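Local structure of dTDP-4-amino-4,6-dideoxyglucose formyltransferase (Shewanella sp. FDAARGOS_354, 6V2T) at residues Lys49-Phe55 and Leu190-Phe195; Trp128-Phe133 and Ile212-Leu218; Ser30-Val36 and Ser68-Leu74. The protein probably transfers a formyl group from a folate cofactor to the 4-amino group of dTDP-4-amino-4,6-dideoxyglucose, a sugar nucleotide linked to O-antigen assembly. All blocks are in the same frame, centred on the assembly; numbering follows the deposited sequence.

Interaction 1 (Lys49-Phe55 and Leu190-Phe195); sequences KFQSVTF and LADLVF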
loop_
_atom_site.group_PDB
_atom_site.type_symbol
_atom_site.label_atom_id
_atom_site.label_comp_id
_atom_site.label_asym_id
_atom_site.label_seq_id
_atom_site.Cartn_x
_atom_site.Cartn_y
_atom_site.Cartn_z
ATOM N N LYS B 49 -23.640 -15.452 34.769
ATOM C CA LYS B 49 -22.419 -15.773 35.553
ATOM C C LYS B 49 -22.096 -14.598 36.467
ATOM O O LYS B 49 -21.289 -14.796 37.380
ATOM C CB LYS B 49 -21.208 -16.015 34.648
ATOM C CG LYS B 49 -21.413 -16.962 33.477
ATOM C CD LYS B 49 -20.881 -18.349 33.716
ATOM C CE LYS B 49 -20.701 -19.142 32.442
ATOM N NZ LYS B 49 -19.410 -19.864 32.446
ATOM N N PHE B 50 -22.679 -13.425 36.216
ATOM C CA PHE B 50 -22.198 -12.122 36.752
ATOM C C PHE B 50 -23.307 -11.418 37.518
ATOM O O PHE B 50 -23.218 -10.188 37.695
ATOM C CB PHE B 50 -21.656 -11.224 35.630
ATOM C CG PHE B 50 -20.390 -11.714 34.969
ATOM C CD1 PHE B 50 -20.219 -11.625 33.594
ATOM C CD2 PHE B 50 -19.358 -12.279 35.710
ATOM C CE1 PHE B 50 -19.056 -12.079 32.980
ATOM C CE2 PHE B 50 -18.200 -12.726 35.092
ATOM C CZ PHE B 50 -18.048 -12.639 33.731
ATOM N N GLN B 51 -24.274 -12.195 38.016
ATOM C CA GLN B 51 -25.336 -11.739 38.946
ATOM C C GLN B 51 -24.720 -10.808 39.991
ATOM O O GLN B 51 -25.286 -9.723 40.211
ATOM C CB GLN B 51 -26.014 -12.938 39.620
ATOM C CG GLN B 51 -27.534 -12.914 39.559
ATOM C CD GLN B 51 -28.081 -13.107 38.164
ATOM O OE1 GLN B 51 -29.206 -12.710 37.866
ATOM N NE2 GLN B 51 -27.292 -13.717 37.294
ATOM N N SER B 52 -23.582 -11.188 40.589
ATOM C CA SER B 52 -22.985 -10.487 41.758
ATOM C C SER B 52 -21.674 -9.770 41.388
ATOM O O SER B 52 -20.934 -9.384 42.332
ATOM C CB SER B 52 -22.767 -11.429 42.909
ATOM O OG SER B 52 -23.882 -12.286 43.099
ATOM N N VAL B 53 -21.407 -9.543 40.094
ATOM C CA VAL B 53 -20.207 -8.765 39.643
ATOM C C VAL B 53 -20.680 -7.523 38.888
ATOM O O VAL B 53 -21.425 -7.711 37.914
ATOM C CB VAL B 53 -19.287 -9.616 38.755
ATOM C CG1 VAL B 53 -17.995 -8.878 38.437
ATOM C CG2 VAL B 53 -19.001 -10.980 39.359
ATOM N N THR B 54 -20.266 -6.313 39.279
ATOM C CA THR B 54 -20.455 -5.119 38.406
ATOM C C THR B 54 -19.116 -4.616 37.845
ATOM O O THR B 54 -18.125 -4.429 38.623
ATOM C CB THR B 54 -21.283 -4.018 39.072
ATOM O OG1 THR B 54 -20.531 -3.382 40.099
ATOM C CG2 THR B 54 -22.562 -4.569 39.661
ATOM N N PHE B 55 -19.130 -4.386 36.530
ATOM C CA PHE B 55 -18.009 -3.879 35.703
ATOM C C PHE B 55 -18.150 -2.376 35.477
ATOM O O PHE B 55 -19.199 -1.935 34.976
ATOM C CB PHE B 55 -18.013 -4.610 34.374
ATOM C CG PHE B 55 -17.750 -6.079 34.506
ATOM C CD1 PHE B 55 -16.455 -6.556 34.517
ATOM C CD2 PHE B 55 -18.792 -6.981 34.622
ATOM C CE1 PHE B 55 -16.216 -7.910 34.618
ATOM C CE2 PHE B 55 -18.544 -8.341 34.742
ATOM C CZ PHE B 55 -17.260 -8.800 34.736
ATOM N N LEU B 190 -13.118 -14.863 30.294
ATOM C CA LEU B 190 -13.387 -13.628 31.064
ATOM C C LEU B 190 -13.914 -14.025 32.458
ATOM O O LEU B 190 -13.389 -13.523 33.427
ATOM C CB LEU B 190 -14.360 -12.709 30.327
ATOM C CG LEU B 190 -14.757 -11.458 31.110
ATOM C CD1 LEU B 190 -13.549 -10.576 31.373
ATOM C CD2 LEU B 190 -15.844 -10.674 30.400
ATOM N N ALA B 191 -14.921 -14.910 32.556
ATOM C CA ALA B 191 -15.488 -15.367 33.847
ATOM C C ALA B 191 -14.363 -15.977 34.695
ATOM O O ALA B 191 -14.280 -15.642 35.889
ATOM C CB ALA B 191 -16.601 -16.379 33.629
ATOM N N ASP B 192 -13.558 -16.835 34.076
ATOM C CA ASP B 192 -12.421 -17.549 34.704
ATOM C C ASP B 192 -11.479 -16.529 35.351
ATOM O O ASP B 192 -11.074 -16.773 36.491
ATOM C CB ASP B 192 -11.651 -18.396 33.698
ATOM C CG ASP B 192 -12.353 -19.661 33.254
ATOM O OD1 ASP B 192 -13.245 -20.121 33.979
ATOM O OD2 ASP B 192 -11.968 -20.185 32.190
ATOM N N LEU B 193 -11.165 -15.439 34.650
ATOM C CA LEU B 193 -10.261 -14.357 35.132
ATOM C C LEU B 193 -10.867 -13.709 36.361
ATOM O O LEU B 193 -10.178 -13.525 37.404
ATOM C CB LEU B 193 -10.110 -13.268 34.061
ATOM C CG LEU B 193 -9.275 -13.649 32.854
ATOM C CD1 LEU B 193 -9.166 -12.461 31.892
ATOM C CD2 LEU B 193 -7.907 -14.151 33.309
ATOM N N VAL B 194 -12.125 -13.318 36.226
ATOM C CA VAL B 194 -12.861 -12.651 37.321
ATOM C C VAL B 194 -12.862 -13.544 38.569
ATOM O O VAL B 194 -12.639 -12.973 39.637
ATOM C CB VAL B 194 -14.291 -12.273 36.891
ATOM C CG1 VAL B 194 -15.068 -11.728 38.066
ATOM C CG2 VAL B 194 -14.295 -11.295 35.724
ATOM N N PHE B 195 -13.092 -14.865 38.444
ATOM C CA PHE B 195 -13.357 -15.789 39.593
ATOM C C PHE B 195 -12.099 -16.599 39.952
ATOM O O PHE B 195 -12.211 -17.553 40.737
ATOM C CB PHE B 195 -14.548 -16.712 39.283
ATOM C CG PHE B 195 -15.836 -15.960 39.073
ATOM C CD1 PHE B 195 -16.220 -14.961 39.948
ATOM C CD2 PHE B 195 -16.635 -16.217 37.965
ATOM C CE1 PHE B 195 -17.392 -14.244 39.748
ATOM C CE2 PHE B 195 -17.786 -15.478 37.746
ATOM C CZ PHE B 195 -18.175 -14.508 38.641
#

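Interaction 2 (Trp128-Phe133 and Ile212-Leu218); sequences WFPQVF and ISDFKAL. With 0FX (dTDP-4-amino-4,6-dideoxyglucose), chain G; FOL (folic acid), chain H.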
loop_
_atom_site.group_PDB
_atom_site.type_symbol
_atom_site.label_atom_id
_atom_site.label_comp_id
_atom_site.label_asym_id
_atom_site.label_seq_id
_atom_site.Cartn_x
_atom_site.Cartn_y
_atom_site.Cartn_z
ATOM N N TRP B 128 6.086 -2.675 23.153
ATOM C CA TRP B 128 5.378 -1.965 22.058
ATOM C C TRP B 128 5.195 -2.813 20.802
ATOM O O TRP B 128 6.150 -3.427 20.318
ATOM C CB TRP B 128 6.076 -0.651 21.742
ATOM C CG TRP B 128 5.741 0.320 22.814
ATOM C CD1 TRP B 128 6.310 0.425 24.056
ATOM C CD2 TRP B 128 4.635 1.225 22.786
ATOM N NE1 TRP B 128 5.677 1.408 24.773
ATOM C CE2 TRP B 128 4.651 1.920 24.017
ATOM C CE3 TRP B 128 3.719 1.594 21.797
ATOM C CZ2 TRP B 128 3.737 2.938 24.298
ATOM C CZ3 TRP B 128 2.819 2.598 22.079
ATOM C CH2 TRP B 128 2.826 3.250 23.313
ATOM N N PHE B 129 3.973 -2.827 20.283
ATOM C CA PHE B 129 3.661 -3.335 18.931
ATOM C C PHE B 129 4.372 -4.675 18.697
ATOM O O PHE B 129 5.122 -4.837 17.735
ATOM C CB PHE B 129 4.017 -2.303 17.866
ATOM C CG PHE B 129 3.470 -0.901 18.090
ATOM C CD1 PHE B 129 2.335 -0.672 18.840
ATOM C CD2 PHE B 129 4.104 0.194 17.526
ATOM C CE1 PHE B 129 1.848 0.612 19.040
ATOM C CE2 PHE B 129 3.614 1.477 17.710
ATOM C CZ PHE B 129 2.481 1.684 18.463
ATOM N N PRO B 130 4.075 -5.701 19.506
ATOM C CA PRO B 130 4.793 -6.985 19.410
ATOM C C PRO B 130 4.872 -7.594 18.009
ATOM O O PRO B 130 5.905 -8.074 17.655
ATOM C CB PRO B 130 4.030 -7.871 20.401
ATOM C CG PRO B 130 3.568 -6.873 21.438
ATOM C CD PRO B 130 3.098 -5.694 20.604
ATOM N N GLN B 131 3.796 -7.530 17.217
ATOM C CA GLN B 131 3.777 -8.122 15.865
ATOM C C GLN B 131 4.749 -7.382 14.936
ATOM O O GLN B 131 5.277 -8.036 14.090
ATOM C CB GLN B 131 2.341 -8.199 15.338
ATOM C CG GLN B 131 1.855 -6.889 14.743
ATOM C CD GLN B 131 1.476 -5.850 15.777
ATOM O OE1 GLN B 131 1.346 -6.131 16.956
ATOM N NE2 GLN B 131 1.251 -4.637 15.307
ATOM N N VAL B 132 5.057 -6.094 15.141
ATOM C CA VAL B 132 6.039 -5.368 14.300
ATOM C C VAL B 132 7.407 -6.047 14.477
ATOM O O VAL B 132 8.025 -6.411 13.475
ATOM C CB VAL B 132 6.125 -3.870 14.652
ATOM C CG1 VAL B 132 7.248 -3.206 13.898
ATOM C CG2 VAL B 132 4.802 -3.162 14.398
ATOM N N PHE B 133 7.847 -6.151 15.707
ATOM C CA PHE B 133 9.113 -6.838 16.106
ATOM C C PHE B 133 9.055 -8.315 15.690
ATOM O O PHE B 133 10.003 -8.775 15.106
ATOM C CB PHE B 133 9.386 -6.605 17.587
ATOM C CG PHE B 133 9.627 -5.146 17.875
ATOM C CD1 PHE B 133 10.876 -4.583 17.642
ATOM C CD2 PHE B 133 8.599 -4.330 18.320
ATOM C CE1 PHE B 133 11.080 -3.227 17.868
ATOM C CE2 PHE B 133 8.802 -2.967 18.495
ATOM C CZ PHE B 133 10.049 -2.437 18.310
ATOM N N ILE B 212 8.945 2.219 23.097
ATOM C CA ILE B 212 8.442 3.109 22.012
ATOM C C ILE B 212 9.633 3.619 21.199
ATOM O O ILE B 212 9.514 3.718 19.988
ATOM C CB ILE B 212 7.589 4.261 22.564
ATOM C CG1 ILE B 212 7.039 5.122 21.428
ATOM C CG2 ILE B 212 8.364 5.101 23.562
ATOM C CD1 ILE B 212 5.868 5.987 21.832
ATOM N N SER B 213 10.764 3.911 21.837
ATOM C CA SER B 213 11.949 4.460 21.133
ATOM C C SER B 213 12.587 3.384 20.226
ATOM O O SER B 213 13.190 3.740 19.196
ATOM C CB SER B 213 12.912 5.078 22.124
ATOM O OG SER B 213 13.497 4.080 22.930
ATOM N N ASP B 214 12.434 2.100 20.538
ATOM C CA ASP B 214 12.944 1.028 19.650
ATOM C C ASP B 214 12.086 1.060 18.374
ATOM O O ASP B 214 12.660 0.966 17.296
ATOM C CB ASP B 214 12.994 -0.309 20.388
ATOM C CG ASP B 214 13.823 -0.186 21.656
ATOM O OD1 ASP B 214 14.993 0.227 21.550
ATOM O OD2 ASP B 214 13.273 -0.405 22.733
ATOM N N PHE B 215 10.766 1.224 18.498
ATOM C CA PHE B 215 9.863 1.304 17.324
ATOM C C PHE B 215 10.284 2.495 16.458
ATOM O O PHE B 215 10.526 2.319 15.267
ATOM C CB PHE B 215 8.399 1.407 17.761
ATOM C CG PHE B 215 7.453 1.600 16.603
ATOM C CD1 PHE B 215 7.219 0.568 15.712
ATOM C CD2 PHE B 215 6.877 2.836 16.353
ATOM C CE1 PHE B 215 6.389 0.758 14.615
ATOM C CE2 PHE B 215 6.013 3.012 15.281
ATOM C CZ PHE B 215 5.774 1.967 14.410
ATOM N N LYS B 216 10.380 3.684 17.066
ATOM C CA LYS B 216 10.771 4.933 16.372
ATOM C C LYS B 216 12.110 4.759 15.644
ATOM O O LYS B 216 12.182 5.171 14.471
ATOM C CB LYS B 216 10.787 6.096 17.371
ATOM C CG LYS B 216 9.403 6.475 17.847
ATOM C CD LYS B 216 9.336 7.654 18.791
ATOM C CE LYS B 216 7.917 8.193 18.896
ATOM N NZ LYS B 216 7.736 9.022 20.110
ATOM N N ALA B 217 13.086 4.075 16.236
ATOM C CA ALA B 217 14.391 3.800 15.584
ATOM C C ALA B 217 14.201 2.935 14.332
ATOM O O ALA B 217 14.847 3.245 13.300
ATOM C CB ALA B 217 15.368 3.161 16.545
ATOM N N LEU B 218 13.376 1.880 14.392
ATOM C CA LEU B 218 13.151 0.967 13.237
ATOM C C LEU B 218 12.571 1.767 12.079
ATOM O O LEU B 218 12.797 1.404 10.912
ATOM C CB LEU B 218 12.131 -0.119 13.586
ATOM C CG LEU B 218 12.676 -1.412 14.168
ATOM C CD1 LEU B 218 11.503 -2.349 14.412
ATOM C CD2 LEU B 218 13.705 -2.040 13.241
HETATM O O4P 0FX G . -2.830 -2.065 20.617
HETATM P P2 0FX G . -3.446 -0.718 21.002
HETATM O O3P 0FX G . -4.731 -0.861 21.755
HETATM O O1G 0FX G . -2.371 -0.138 21.988
HETATM C C1G 0FX G . -2.793 0.258 23.291
HETATM C C2G 0FX G . -2.124 1.597 23.528
HETATM O O2G 0FX G . -2.505 2.616 22.585
HETATM C C3G 0FX G . -0.627 1.362 23.416
HETATM O O3G 0FX G . 0.009 2.604 23.751
HETATM C C4G 0FX G . -0.166 0.197 24.313
HETATM N N4A 0FX G . 1.213 -0.158 23.964
HETATM C C5G 0FX G . -0.993 -1.078 24.192
HETATM C C6G 0FX G . -0.606 -2.091 25.288
HETATM O O5G 0FX G . -2.378 -0.728 24.267
HETATM O OPP 0FX G . -3.955 0.427 19.855
HETATM P P 0FX G . -2.768 1.189 19.172
HETATM O O1P 0FX G . -1.877 1.994 19.996
HETATM O O2P 0FX G . -3.392 2.165 18.211
HETATM O O5 0FX G . -1.933 0.290 18.179
HETATM C C5 0FX G . -2.554 -0.690 17.391
HETATM C C4 0FX G . -1.595 -1.006 16.236
HETATM O O4 0FX G . -1.481 0.089 15.325
HETATM C C3 0FX G . -0.137 -1.243 16.667
HETATM O O3 0FX G . 0.070 -2.556 17.170
HETATM C C2 0FX G . 0.697 -0.907 15.406
HETATM C C1 0FX G . -0.223 0.156 14.743
HETATM N N11 0FX G . 0.328 1.486 14.958
HETATM C C61 0FX G . -0.133 2.314 15.922
HETATM C C51 0FX G . 0.427 3.583 16.054
HETATM C C5A 0FX G . -0.073 4.525 17.144
HETATM C C21 0FX G . 1.305 1.869 14.127
HETATM O O21 0FX G . 1.738 1.003 13.176
HETATM N N31 0FX G . 1.887 3.089 14.230
HETATM C C41 0FX G . 1.458 3.957 15.184
HETATM O O41 0FX G . 2.093 5.160 15.304
HETATM N N1 FOL H . 1.522 -1.813 34.204
HETATM C C2 FOL H . 2.335 -2.631 34.891
HETATM N NA2 FOL H . 2.843 -2.231 36.052
HETATM N N3 FOL H . 2.616 -3.891 34.441
HETATM C C4 FOL H . 2.131 -4.306 33.260
HETATM O O4 FOL H . 2.446 -5.479 32.929
HETATM C C4A FOL H . 1.286 -3.472 32.534
HETATM N N5 FOL H . 0.790 -3.804 31.342
HETATM C C6 FOL H . 0.233 -2.825 30.401
HETATM C C7 FOL H . -0.516 -1.765 31.230
HETATM N N8 FOL H . 0.210 -1.339 32.397
HETATM C C8A FOL H . 1.002 -2.203 33.050
HETATM C C9 FOL H . 1.271 -2.361 29.313
HETATM N N10 FOL H . 1.083 -0.969 28.895
HETATM C C11 FOL H . 4.058 1.911 28.142
HETATM C C12 FOL H . 2.698 2.220 28.072
HETATM C C13 FOL H . 1.727 1.242 28.312
HETATM C C14 FOL H . 2.074 -0.050 28.649
HETATM C C15 FOL H . 3.429 -0.348 28.745
HETATM C C16 FOL H . 4.409 0.615 28.495
HETATM C C FOL H . 5.107 2.973 27.911
HETATM O O FOL H . 4.743 4.121 28.043
HETATM N N FOL H . 6.392 2.706 27.662
#

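Interaction 3 (Ser30-Val36 and Ser68-Leu74); sequences SDNKPLV and SLISLGL. With 0FX (dTDP-4-amino-4,6-dideoxyglucose), chain G.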
loop_
_atom_site.group_PDB
_atom_site.type_symbol
_atom_site.label_atom_id
_atom_site.label_comp_id
_atom_site.label_asym_id
_atom_site.label_seq_id
_atom_site.Cartn_x
_atom_site.Cartn_y
_atom_site.Cartn_z
ATOM N N SER B 30 -8.996 0.728 29.840
ATOM C CA SER B 30 -8.805 0.390 28.418
ATOM C C SER B 30 -8.739 1.647 27.550
ATOM O O SER B 30 -9.553 2.577 27.759
ATOM C CB SER B 30 -9.908 -0.487 27.959
ATOM O OG SER B 30 -9.683 -0.841 26.609
ATOM N N ASP B 31 -7.858 1.617 26.557
ATOM C CA ASP B 31 -7.695 2.711 25.561
ATOM C C ASP B 31 -7.956 2.169 24.151
ATOM O O ASP B 31 -7.481 2.804 23.203
ATOM C CB ASP B 31 -6.316 3.344 25.735
ATOM C CG ASP B 31 -6.252 4.130 27.030
ATOM O OD1 ASP B 31 -7.074 5.072 27.201
ATOM O OD2 ASP B 31 -5.434 3.766 27.875
ATOM N N ASN B 32 -8.689 1.053 24.042
ATOM C CA ASN B 32 -8.990 0.319 22.782
ATOM C C ASN B 32 -10.508 0.129 22.665
ATOM O O ASN B 32 -11.107 -0.664 23.452
ATOM C CB ASN B 32 -8.241 -1.012 22.723
ATOM C CG ASN B 32 -8.287 -1.680 21.361
ATOM O OD1 ASN B 32 -9.157 -2.506 21.098
ATOM N ND2 ASN B 32 -7.346 -1.335 20.498
ATOM N N LYS B 33 -11.140 0.847 21.734
ATOM C CA LYS B 33 -12.614 0.806 21.580
ATOM C C LYS B 33 -13.027 -0.606 21.176
ATOM O O LYS B 33 -13.968 -1.140 21.753
ATOM C CB LYS B 33 -13.113 1.870 20.594
ATOM C CG LYS B 33 -14.611 2.135 20.663
ATOM C CD LYS B 33 -15.249 2.431 19.324
ATOM C CE LYS B 33 -16.617 1.800 19.185
ATOM N NZ LYS B 33 -17.014 1.688 17.763
ATOM N N PRO B 34 -12.376 -1.267 20.188
ATOM C CA PRO B 34 -12.756 -2.634 19.822
ATOM C C PRO B 34 -12.847 -3.595 21.024
ATOM O O PRO B 34 -13.867 -4.231 21.160
ATOM C CB PRO B 34 -11.674 -3.041 18.809
ATOM C CG PRO B 34 -11.266 -1.724 18.172
ATOM C CD PRO B 34 -11.311 -0.737 19.317
ATOM N N LEU B 35 -11.823 -3.651 21.886
ATOM C CA LEU B 35 -11.814 -4.469 23.137
ATOM C C LEU B 35 -12.948 -4.069 24.100
ATOM O O LEU B 35 -13.662 -4.958 24.535
ATOM C CB LEU B 35 -10.465 -4.332 23.860
ATOM C CG LEU B 35 -9.418 -5.390 23.520
ATOM C CD1 LEU B 35 -8.296 -5.378 24.558
ATOM C CD2 LEU B 35 -10.031 -6.784 23.410
ATOM N N VAL B 36 -13.028 -2.804 24.506
ATOM C CA VAL B 36 -14.049 -2.309 25.468
ATOM C C VAL B 36 -15.428 -2.744 24.972
ATOM O O VAL B 36 -16.160 -3.439 25.713
ATOM C CB VAL B 36 -13.991 -0.779 25.624
ATOM C CG1 VAL B 36 -15.191 -0.258 26.411
ATOM C CG2 VAL B 36 -12.708 -0.328 26.293
ATOM N N SER B 68 -14.018 8.356 20.911
ATOM C CA SER B 68 -14.769 7.111 20.597
ATOM C C SER B 68 -15.012 6.308 21.879
ATOM O O SER B 68 -15.949 5.476 21.892
ATOM C CB SER B 68 -14.047 6.273 19.564
ATOM O OG SER B 68 -12.910 5.631 20.119
ATOM N N LEU B 69 -14.176 6.532 22.899
ATOM C CA LEU B 69 -14.295 5.882 24.229
ATOM C C LEU B 69 -15.317 6.669 25.053
ATOM O O LEU B 69 -16.146 6.019 25.709
ATOM C CB LEU B 69 -12.915 5.817 24.904
ATOM C CG LEU B 69 -11.924 4.832 24.277
ATOM C CD1 LEU B 69 -10.540 4.970 24.893
ATOM C CD2 LEU B 69 -12.420 3.401 24.414
ATOM N N ILE B 70 -15.301 8.003 24.960
ATOM C CA ILE B 70 -16.270 8.905 25.657
ATOM C C ILE B 70 -17.678 8.688 25.093
ATOM O O ILE B 70 -18.658 8.948 25.827
ATOM C CB ILE B 70 -15.869 10.380 25.518
ATOM C CG1 ILE B 70 -14.485 10.651 26.107
ATOM C CG2 ILE B 70 -16.938 11.267 26.140
ATOM C CD1 ILE B 70 -13.954 12.035 25.811
ATOM N N SER B 71 -17.764 8.257 23.834
ATOM C CA SER B 71 -19.029 7.924 23.127
ATOM C C SER B 71 -19.619 6.617 23.670
ATOM O O SER B 71 -20.826 6.407 23.478
ATOM C CB SER B 71 -18.811 7.841 21.639
ATOM O OG SER B 71 -18.421 6.528 21.262
ATOM N N LEU B 72 -18.809 5.755 24.295
ATOM C CA LEU B 72 -19.296 4.525 24.976
ATOM C C LEU B 72 -19.615 4.850 26.441
ATOM O O LEU B 72 -20.032 3.939 27.168
ATOM C CB LEU B 72 -18.250 3.412 24.849
ATOM C CG LEU B 72 -18.114 2.798 23.456
ATOM C CD1 LEU B 72 -17.036 1.722 23.438
ATOM C CD2 LEU B 72 -19.438 2.223 22.975
ATOM N N GLY B 73 -19.448 6.112 26.843
ATOM C CA GLY B 73 -19.781 6.610 28.189
ATOM C C GLY B 73 -18.643 6.382 29.172
ATOM O O GLY B 73 -18.887 6.466 30.397
ATOM N N LEU B 74 -17.440 6.080 28.675
ATOM C CA LEU B 74 -16.248 5.917 29.545
ATOM C C LEU B 74 -15.812 7.306 29.988
ATOM O O LEU B 74 -16.071 8.289 29.266
ATOM C CB LEU B 74 -15.123 5.164 28.827
ATOM C CG LEU B 74 -15.172 3.643 28.966
ATOM C CD1 LEU B 74 -16.426 3.068 28.334
ATOM C CD2 LEU B 74 -13.935 2.991 28.372
HETATM O O4P 0FX G . -2.830 -2.065 20.617
HETATM P P2 0FX G . -3.446 -0.718 21.002
HETATM O O3P 0FX G . -4.731 -0.861 21.755
HETATM O O1G 0FX G . -2.371 -0.138 21.988
HETATM C C1G 0FX G . -2.793 0.258 23.291
HETATM C C2G 0FX G . -2.124 1.597 23.528
HETATM O O2G 0FX G . -2.505 2.616 22.585
HETATM C C3G 0FX G . -0.627 1.362 23.416
HETATM O O3G 0FX G . 0.009 2.604 23.751
HETATM C C4G 0FX G . -0.166 0.197 24.313
HETATM N N4A 0FX G . 1.213 -0.158 23.964
HETATM C C5G 0FX G . -0.993 -1.078 24.192
HETATM C C6G 0FX G . -0.606 -2.091 25.288
HETATM O O5G 0FX G . -2.378 -0.728 24.267
HETATM O OPP 0FX G . -3.955 0.427 19.855
HETATM P P 0FX G . -2.768 1.189 19.172
HETATM O O1P 0FX G . -1.877 1.994 19.996
HETATM O O2P 0FX G . -3.392 2.165 18.211
HETATM O O5 0FX G . -1.933 0.290 18.179
HETATM C C5 0FX G . -2.554 -0.690 17.391
HETATM C C4 0FX G . -1.595 -1.006 16.236
HETATM O O4 0FX G . -1.481 0.089 15.325
HETATM C C3 0FX G . -0.137 -1.243 16.667
HETATM O O3 0FX G . 0.070 -2.556 17.170
HETATM C C2 0FX G . 0.697 -0.907 15.406
HETATM C C1 0FX G . -0.223 0.156 14.743
HETATM N N11 0FX G . 0.328 1.486 14.958
HETATM C C61 0FX G . -0.133 2.314 15.922
HETATM C C51 0FX G . 0.427 3.583 16.054
HETATM C C5A 0FX G . -0.073 4.525 17.144
HETATM C C21 0FX G . 1.305 1.869 14.127
HETATM O O21 0FX G . 1.738 1.003 13.176
HETATM N N31 0FX G . 1.887 3.089 14.230
HETATM C C41 0FX G . 1.458 3.957 15.184
HETATM O O41 0FX G . 2.093 5.160 15.304
#

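Interaction 1 (Lys49-Phe55 and Leu190-Phe195)
Phe50, Val53 and Phe55 meet Ala191, Val194 and Phe195 in a largely apolar contact, which fastens the C-terminal end of helix 171-194 to the start of strand 53-60 in the Rossmann-like core of the formyltransferase fold. Phe50 enters edge first: its CZ reaches the helix backbone 3.7 Å from Ala191 CA, close to the plane of the ring. The ring of Phe195 leans on it at a slant, the planes 40° apart. Val194 divides its branches between two partners. With CG1 anti to the backbone N (chi1 174°), that methyl slides past Val53 CG1 at 4.1 Å, while CG2 comes to the edge of the Phe55 ring, 4.0 Å from CZ.

A second shell surrounds these groups. Phe55 CE2 lies over one face of Phe50 and Lys49 CB over the other, so the ring is packed on both faces. A type I turn, closed by Val53 N to Phe50 O, brings Phe50 and Val53 round to the helix together. Val53 and Phe55 also rest on Val26 of strand 24-30, and Arg113 donates to the carbonyls of Leu193 and Val194 at the helix end. Phe195, just beyond that end, has its CZ 3.7 Å from Val53 CG2, and Lys49 O lies near the plane of its ring, 3.4 Å from Phe195 CZ.

Interaction 2 (Trp128-Phe133 and Ile212-Leu218)
Phe215 holds its ring anti to the backbone N (chi1 175°), and Phe129 swings its own CG anti to the carbonyl carbon; these torsions bring the two rings together. The pair is a T-shaped stack with planes at 89°: Phe129 supplies the edge, its CD2 standing above the centre of the Phe215 face, 3.6 Å from Phe215 CD1. Val132 CG1 lies at the edge of the Phe215 ring. Further along the helix pair, Phe133 CE1 touches Leu218 CD1 at 3.6 Å, and its CZ lies 3.7 Å from Phe215 N, which sits near the plane of the Phe133 ring.

Trp128 does double duty. Over one face of its indole come the backbone N of Ile212, 3.3 Å from Trp128 CD1, and Ile212 CB, a CH-pi contact 4.0 Å from the centroid of the five-membered ring; over the opposite face is N4A of the bound sugar, the amino group expected to be formylated, and folic acid lies at the edge. Phe129 is sandwiched in the same spirit, with the deoxyribose C2 of the nucleotide on one face and Trp128 CE3 on the other. Beside it, Gln131 NE2 donates to 0FX O3 over 3.0 Å and almost straight, at 171°, and also bonds Ser171 OG.

Helix 212-219, at the start of the C-terminal region, thus backs the aromatic wall of the pocket. It meets Trp128 and Phe129 by van der Waals, CH-pi and aromatic contacts, while hydrogen bonds to the nucleotide come from residues such as Gln131, Asn246 and Tyr175.

Interaction 3 (Ser30-Val36 and Ser68-Leu74)
Leu69 meets Ser30, Asp31 and Lys33 through its side chain, while its flat peptide carbonyl is gripped from both faces: Leu72 N donates to Leu69 O at 3.0 Å from one side of the plane and Leu74 N at 3.2 Å from the other. The bond from Leu74 belongs to a Schellman motif, in which Gly73 takes the positive phi that ends the helical turn. The second flat group, the Asn32 amide, has each end occupied. Asn32 OD1 accepts a hydrogen bond from Leu35 N at 3.0 Å, in the carbonyl plane, and Asn32 is the N-cap of helix 33-45; its ND2 donates to 0FX O3P at 2.9 Å, though with a bent angle of 131°.

This is the first beta-alpha turn of the Rossmann-like domain, where strand 24-30 gives way to a helix whose start looks toward a phosphate. The capping bond settles which way round the amide sits, and the helix end would be expected to favour the negative charge of the diphosphate. Asp31, next to it, is tied by its carboxylate to Ser60, Asn63 and the backbone of Lys101, and Lys101 itself binds the nucleotide.

Segment 68-74 packs against the other flank of the turn. The two branches of Leu69 lie against the backbone of 31-33 at successive points, CD1 lying 3.7 Å from Asp31 CA and CD2 3.8 Å from Lys33 CA. Lys33 lays its aliphatic chain along Ser68 and crosses Leu72 at about a right angle, Lys33 CG being 3.7 Å from Leu72 CD1. One turn on, Val36 has CG1 anti to its backbone N, and this methyl meets Leu74 tip to tip, 4.0 Å from Leu74 CD2.

Read from the N terminus, the chain first lays down segment 30-36, and interaction 3 closes its loop at 68-74, spanning helix 33-45 and strand 53-60. Interaction 1 opens within that loop at 49-55 but waits until 190-195 to close, so the two cross. It also crosses interaction 2, which starts at 128-133 and ends at 212-218. Interactions 3 and 2 are in series, yet both touch the same nucleotide, with nearest atoms about 9 Å apart. Interaction 1 lies on the opposite side of the chain's centre from interaction 2 and joins helix 171-194 to the early strands, whereas interaction 2 links the formyltransferase part of the chain, at the nucleotide pocket, to helix 212-219 of the C-terminal region.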